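Local coordinates for hypothetical protein (Shewanella oneidensis, PDB 2OTM), which is of unknown function but belongs to the YjgF/chorismate mutase-like family of trimeric proteins and is a putative endoribonuclease, at residues 91-97 against 148-154; 70-74 against 119-123. One frame throughout, in Å; residues are numbered along the deposited sequence.

Contact 1. Residues 91-97 against 148-154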
loop_
_atom_site.group_PDB
_atom_site.type_symbol
_atom_site.label_atom_id
_atom_site.label_comp_id
_atom_site.label_asym_id
_atom_site.label_seq_id
_atom_site.Cartn_x
_atom_site.Cartn_y
_atom_site.Cartn_z
ATOM N N LYS B 91 8.634 -2.985 19.843
ATOM C CA LYS B 91 9.644 -3.995 19.532
ATOM C C LYS B 91 10.390 -3.682 18.241
ATOM O O LYS B 91 11.589 -3.849 18.162
ATOM C CB LYS B 91 9.001 -5.363 19.405
ATOM C CG LYS B 91 8.487 -5.880 20.727
ATOM C CD LYS B 91 7.973 -7.315 20.598
ATOM C CE LYS B 91 7.523 -7.845 21.968
ATOM N NZ LYS B 91 7.340 -9.317 21.976
ATOM N N GLN B 92 9.660 -3.227 17.224
ATOM C CA GLN B 92 10.273 -2.815 15.960
ATOM C C GLN B 92 9.319 -1.978 15.167
ATOM O O GLN B 92 8.130 -2.185 15.235
ATOM C CB GLN B 92 10.674 -4.026 15.084
ATOM C CG GLN B 92 9.584 -5.061 14.881
ATOM C CD GLN B 92 9.892 -6.072 13.745
ATOM O OE1 GLN B 92 10.818 -5.883 12.941
ATOM N NE2 GLN B 92 9.100 -7.135 13.683
ATOM N N ILE B 93 9.859 -1.019 14.438
ATOM C CA ILE B 93 9.146 -0.347 13.367
ATOM C C ILE B 93 9.504 -1.145 12.146
ATOM O O ILE B 93 10.594 -0.960 11.606
ATOM C CB ILE B 93 9.632 1.097 13.127
ATOM C CG1 ILE B 93 9.615 1.936 14.414
ATOM C CG2 ILE B 93 8.768 1.752 12.015
ATOM C CD1 ILE B 93 8.291 2.239 14.876
ATOM N N TYR B 94 8.657 -2.101 11.775
ATOM C CA TYR B 94 9.031 -3.074 10.750
ATOM C C TYR B 94 8.765 -2.592 9.320
ATOM O O TYR B 94 9.274 -3.193 8.364
ATOM C CB TYR B 94 8.352 -4.436 10.956
ATOM C CG TYR B 94 6.854 -4.426 10.928
ATOM C CD1 TYR B 94 6.171 -4.580 9.738
ATOM C CD2 TYR B 94 6.110 -4.280 12.096
ATOM C CE1 TYR B 94 4.797 -4.591 9.692
ATOM C CE2 TYR B 94 4.697 -4.264 12.046
ATOM C CZ TYR B 94 4.073 -4.447 10.843
ATOM O OH TYR B 94 2.729 -4.456 10.747
ATOM N N ARG B 95 7.962 -1.538 9.171
ATOM C CA ARG B 95 7.582 -1.070 7.836
ATOM C C ARG B 95 7.315 0.427 7.812
ATOM O O ARG B 95 6.682 0.978 8.714
ATOM C CB ARG B 95 6.335 -1.814 7.392
ATOM C CG ARG B 95 5.814 -1.497 6.005
ATOM C CD ARG B 95 6.565 -2.268 5.023
ATOM N NE ARG B 95 5.818 -2.557 3.814
ATOM C CZ ARG B 95 6.253 -3.406 2.885
ATOM N NH1 ARG B 95 7.415 -4.004 3.048
ATOM N NH2 ARG B 95 5.541 -3.650 1.802
ATOM N N LEU B 96 7.857 1.078 6.784
ATOM C CA LEU B 96 7.607 2.482 6.458
ATOM C C LEU B 96 6.968 2.494 5.079
ATOM O O LEU B 96 7.478 1.837 4.185
ATOM C CB LEU B 96 8.931 3.224 6.367
ATOM C CG LEU B 96 9.003 4.552 5.605
ATOM C CD1 LEU B 96 8.092 5.579 6.308
ATOM C CD2 LEU B 96 10.474 5.027 5.475
ATOM N N GLU B 97 5.862 3.224 4.895
ATOM C CA GLU B 97 5.271 3.398 3.560
ATOM C C GLU B 97 5.093 4.900 3.348
ATOM O O GLU B 97 4.452 5.580 4.141
ATOM C CB GLU B 97 3.986 2.564 3.358
ATOM C CG GLU B 97 4.234 1.049 3.647
ATOM C CD GLU B 97 3.062 0.111 3.461
ATOM O OE1 GLU B 97 1.902 0.538 3.219
ATOM O OE2 GLU B 97 3.317 -1.109 3.579
ATOM N N VAL B 148 3.437 9.963 5.251
ATOM C CA VAL B 148 4.177 8.847 5.808
ATOM C C VAL B 148 3.237 7.992 6.653
ATOM O O VAL B 148 2.376 8.519 7.369
ATOM C CB VAL B 148 5.393 9.380 6.658
ATOM C CG1 VAL B 148 5.942 8.329 7.572
ATOM C CG2 VAL B 148 6.481 9.942 5.709
ATOM N N TYR B 149 3.410 6.673 6.551
ATOM C CA TYR B 149 2.694 5.692 7.337
ATOM C C TYR B 149 3.723 4.767 7.978
ATOM O O TYR B 149 4.641 4.290 7.311
ATOM C CB TYR B 149 1.793 4.829 6.453
ATOM C CG TYR B 149 0.713 5.574 5.731
ATOM C CD1 TYR B 149 0.979 6.308 4.581
ATOM C CD2 TYR B 149 -0.600 5.490 6.158
ATOM C CE1 TYR B 149 -0.041 6.992 3.911
ATOM C CE2 TYR B 149 -1.638 6.180 5.502
ATOM C CZ TYR B 149 -1.340 6.933 4.376
ATOM O OH TYR B 149 -2.369 7.571 3.729
ATOM N N LEU B 150 3.547 4.486 9.257
ATOM C CA LEU B 150 4.431 3.584 10.000
ATOM C C LEU B 150 3.644 2.387 10.523
ATOM O O LEU B 150 2.450 2.480 10.774
ATOM C CB LEU B 150 5.070 4.293 11.174
ATOM C CG LEU B 150 6.014 5.458 10.877
ATOM C CD1 LEU B 150 6.625 5.941 12.155
ATOM C CD2 LEU B 150 7.089 5.060 9.896
ATOM N N PHE B 151 4.348 1.268 10.648
ATOM C CA PHE B 151 3.810 0.019 11.149
ATOM C C PHE B 151 4.810 -0.493 12.201
ATOM O O PHE B 151 6.015 -0.592 11.920
ATOM C CB PHE B 151 3.724 -1.001 10.040
ATOM C CG PHE B 151 2.844 -0.593 8.877
ATOM C CD1 PHE B 151 3.308 0.281 7.916
ATOM C CD2 PHE B 151 1.584 -1.095 8.749
ATOM C CE1 PHE B 151 2.518 0.664 6.858
ATOM C CE2 PHE B 151 0.778 -0.721 7.671
ATOM C CZ PHE B 151 1.250 0.155 6.742
ATOM N N ALA B 152 4.303 -0.799 13.395
ATOM C CA ALA B 152 5.123 -1.145 14.542
ATOM C C ALA B 152 4.621 -2.428 15.150
ATOM O O ALA B 152 3.421 -2.703 15.132
ATOM C CB ALA B 152 5.113 -0.037 15.589
ATOM N N GLU B 153 5.552 -3.195 15.695
ATOM C CA GLU B 153 5.264 -4.402 16.463
ATOM C C GLU B 153 5.375 -4.084 17.941
ATOM O O GLU B 153 6.360 -3.484 18.372
ATOM C CB GLU B 153 6.265 -5.520 16.119
ATOM C CG GLU B 153 5.893 -6.840 16.730
ATOM C CD GLU B 153 6.916 -7.947 16.524
ATOM O OE1 GLU B 153 8.001 -7.708 15.961
ATOM O OE2 GLU B 153 6.615 -9.062 16.979
ATOM N N LEU B 154 4.355 -4.462 18.699
ATOM C CA LEU B 154 4.331 -4.282 20.148
ATOM C C LEU B 154 4.515 -5.632 20.831
ATOM O O LEU B 154 4.708 -5.698 22.051
ATOM C CB LEU B 154 2.988 -3.714 20.573
ATOM C CG LEU B 154 2.562 -2.404 19.911
ATOM C CD1 LEU B 154 1.082 -2.216 20.179
ATOM C CD2 LEU B 154 3.400 -1.235 20.413
ATOM O OXT LEU B 154 4.434 -6.677 20.166
HETATM O O HOH W 1 5.506 -9.133 19.717
#
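On the apolar side of this antiparallel strand pair, L96 CD1 packs 3.7 Å from V148 CG1 and 3.8 Å from L150 CD2, and I93 CD1 lies 4.0 Å from A152 CB. The other side carries R95, E97, Y149 and F151. On this same side, Y94 turns its ring so that F151 CB lies over one ring face, 3.9 Å from the Y94 ring centroid, a CH-pi contact. E97 CD reaches within 3.5 Å of F151 CE1, and E97 OE2 accepts a hydrogen bond from R95 NE at 2.9 Å, part of a salt bridge within the strand.

The backbone ladder is regular at one end, where E97 N to Y149 O (2.9 Å) and Y149 N to E97 O (2.8 Å) close a hydrogen-bonded pair. Two classic beta bulges interrupt it: Y94 and R95 both face F151, and K91 and Q92 both face E153. At the edge Q92 NE2 donates to E153 OE1 (2.6 Å), and one water joins K91 NZ, E153 OE2 and the C-terminal OXT of L154.

These are the adjoining strands 92-100 and 146-153 of the mixed sheet. I93, L96, V148 and L150 face helices 62-84 and 109-124, while the opposite face meets both other subunits of the trimer, R95 packing on F151 of a neighbouring subunit; strand 131-136 flanks strand 92-100.

Contact 2. Residues 70-74 against 119-123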
loop_
_atom_site.group_PDB
_atom_site.type_symbol
_atom_site.label_atom_id
_atom_site.label_comp_id
_atom_site.label_asym_id
_atom_site.label_seq_id
_atom_site.Cartn_x
_atom_site.Cartn_y
_atom_site.Cartn_z
ATOM N N ARG B 70 11.375 13.622 6.875
ATOM C CA ARG B 70 11.841 13.586 8.267
ATOM C C ARG B 70 10.770 14.184 9.189
ATOM O O ARG B 70 10.450 13.607 10.238
ATOM C CB ARG B 70 13.182 14.318 8.385
ATOM C CG ARG B 70 13.818 14.333 9.769
ATOM C CD ARG B 70 15.174 15.065 9.733
ATOM N NE ARG B 70 15.748 15.278 11.081
ATOM C CZ ARG B 70 16.559 14.429 11.726
ATOM N NH1 ARG B 70 16.920 13.277 11.196
ATOM N NH2 ARG B 70 17.012 14.735 12.928
ATOM N N LEU B 71 10.213 15.336 8.825
ATOM C CA LEU B 71 9.214 15.995 9.657
ATOM C C LEU B 71 7.912 15.181 9.727
ATOM O O LEU B 71 7.309 15.057 10.798
ATOM C CB LEU B 71 8.944 17.411 9.159
ATOM C CG LEU B 71 8.031 18.305 9.974
ATOM C CD1 LEU B 71 8.439 18.393 11.464
ATOM C CD2 LEU B 71 7.936 19.678 9.284
ATOM N N ALA B 72 7.463 14.640 8.597
ATOM C CA ALA B 72 6.284 13.744 8.603
ATOM C C ALA B 72 6.498 12.532 9.506
ATOM O O ALA B 72 5.577 12.070 10.207
ATOM C CB ALA B 72 5.966 13.295 7.152
ATOM N N THR B 73 7.728 12.020 9.508
ATOM C CA THR B 73 8.065 10.849 10.329
ATOM C C THR B 73 8.115 11.249 11.812
ATOM O O THR B 73 7.697 10.494 12.677
ATOM C CB THR B 73 9.366 10.207 9.875
ATOM O OG1 THR B 73 9.230 9.791 8.495
ATOM C CG2 THR B 73 9.679 9.001 10.740
ATOM N N LEU B 74 8.593 12.449 12.105
ATOM C CA LEU B 74 8.532 12.939 13.482
ATOM C C LEU B 74 7.095 13.006 13.951
ATOM O O LEU B 74 6.803 12.647 15.092
ATOM C CB LEU B 74 9.185 14.325 13.586
ATOM C CG LEU B 74 9.419 14.873 14.983
ATOM C CD1 LEU B 74 10.414 13.970 15.759
ATOM C CD2 LEU B 74 9.912 16.310 14.886
ATOM N N LEU B 119 15.604 8.800 10.060
ATOM C CA LEU B 119 15.113 9.189 11.403
ATOM C C LEU B 119 14.679 7.954 12.213
ATOM O O LEU B 119 14.921 7.854 13.423
ATOM C CB LEU B 119 13.973 10.178 11.308
ATOM C CG LEU B 119 13.493 10.768 12.643
ATOM C CD1 LEU B 119 14.519 11.688 13.305
ATOM C CD2 LEU B 119 12.169 11.485 12.393
ATOM N N LEU B 120 14.068 6.989 11.539
ATOM C CA LEU B 120 13.651 5.757 12.229
ATOM C C LEU B 120 14.885 5.058 12.845
ATOM O O LEU B 120 14.860 4.616 14.008
ATOM C CB LEU B 120 12.929 4.824 11.280
ATOM C CG LEU B 120 11.545 5.297 10.789
ATOM C CD1 LEU B 120 10.893 4.302 9.815
ATOM C CD2 LEU B 120 10.627 5.548 12.018
ATOM N N LEU B 121 15.962 5.001 12.084
ATOM C CA LEU B 121 17.208 4.390 12.566
ATOM C C LEU B 121 17.850 5.226 13.677
ATOM O O LEU B 121 18.317 4.676 14.670
ATOM C CB LEU B 121 18.169 4.183 11.403
ATOM C CG LEU B 121 17.737 3.115 10.385
ATOM C CD1 LEU B 121 18.586 3.186 9.132
ATOM C CD2 LEU B 121 17.777 1.740 11.004
ATOM N N GLU B 122 17.840 6.543 13.526
ATOM C CA GLU B 122 18.412 7.448 14.525
ATOM C C GLU B 122 17.693 7.327 15.867
ATOM O O GLU B 122 18.309 7.237 16.932
ATOM C CB GLU B 122 18.295 8.867 14.012
ATOM C CG GLU B 122 18.819 9.963 14.928
ATOM C CD GLU B 122 18.654 11.353 14.303
ATOM O OE1 GLU B 122 18.360 11.453 13.076
ATOM O OE2 GLU B 122 18.823 12.337 15.048
ATOM N N ILE B 123 16.372 7.260 15.827
ATOM C CA ILE B 123 15.590 7.331 17.031
ATOM C C ILE B 123 15.372 5.954 17.657
ATOM O O ILE B 123 15.385 5.834 18.897
ATOM C CB ILE B 123 14.238 8.054 16.778
ATOM C CG1 ILE B 123 14.480 9.495 16.299
ATOM C CG2 ILE B 123 13.316 8.059 18.019
ATOM C CD1 ILE B 123 15.388 10.342 17.201
#
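This is a helix-helix contact within the layer that covers one face of the sheet, between helix 62-84 and helix 109-124. The short segments run in broadly the same direction, 52° apart, and their axes come no closer than 10.8 Å, so side chains rather than backbones fill most of the gap. L119 is the main wedge: its CB points at the opposite helix, and its CD2 lies 3.5 Å from R70 O, 3.7 Å from L74 N and 3.9 Å from T73 CG2. One turn of helix 70-74, closed by the L74 N to R70 O bond of 2.9 Å, thus receives a single leucine. Nearer the sheet, T73 CG2 meets L120 CD2 at 3.8 Å, while T73 OG1 is hydrogen-bonded to C69 O within its own helix. L120 continues down onto I93, L96 and L150 of the strands.

The extended R70 side chain crosses above L119, whose CD1 sits over one face of the guanidinium, 3.6 Å from R70 NH1. R70 NH1 also forms a salt bridge with E122 OE1 at 3.0 Å. Apolar packing below and a charged clasp above imply a contact graded from the buried sheet side to the partly exposed outer side of the helix layer.

Overall arrangement
From the N terminus, after helix 6-12 and the strands 30-33 and 36-39 among others, the chain reaches helix 62-84, which supplies residues 70-74, and passes on to strand 92-100 with residues 91-97. Helix 109-124 then brings residues 119-123 back beside helix 62-84, so contact 2 closes a loop that encloses the first strand of contact 1. After strand 131-136, the chain returns through 148-154 to complete contact 1 at the C terminus. The two loops therefore cross. The centres of the two contacts are about 12 Å apart, and they meet where V148 packs on A72 and T73, and I93 and L150 on L120, joining the two helices to the centre of the sheet.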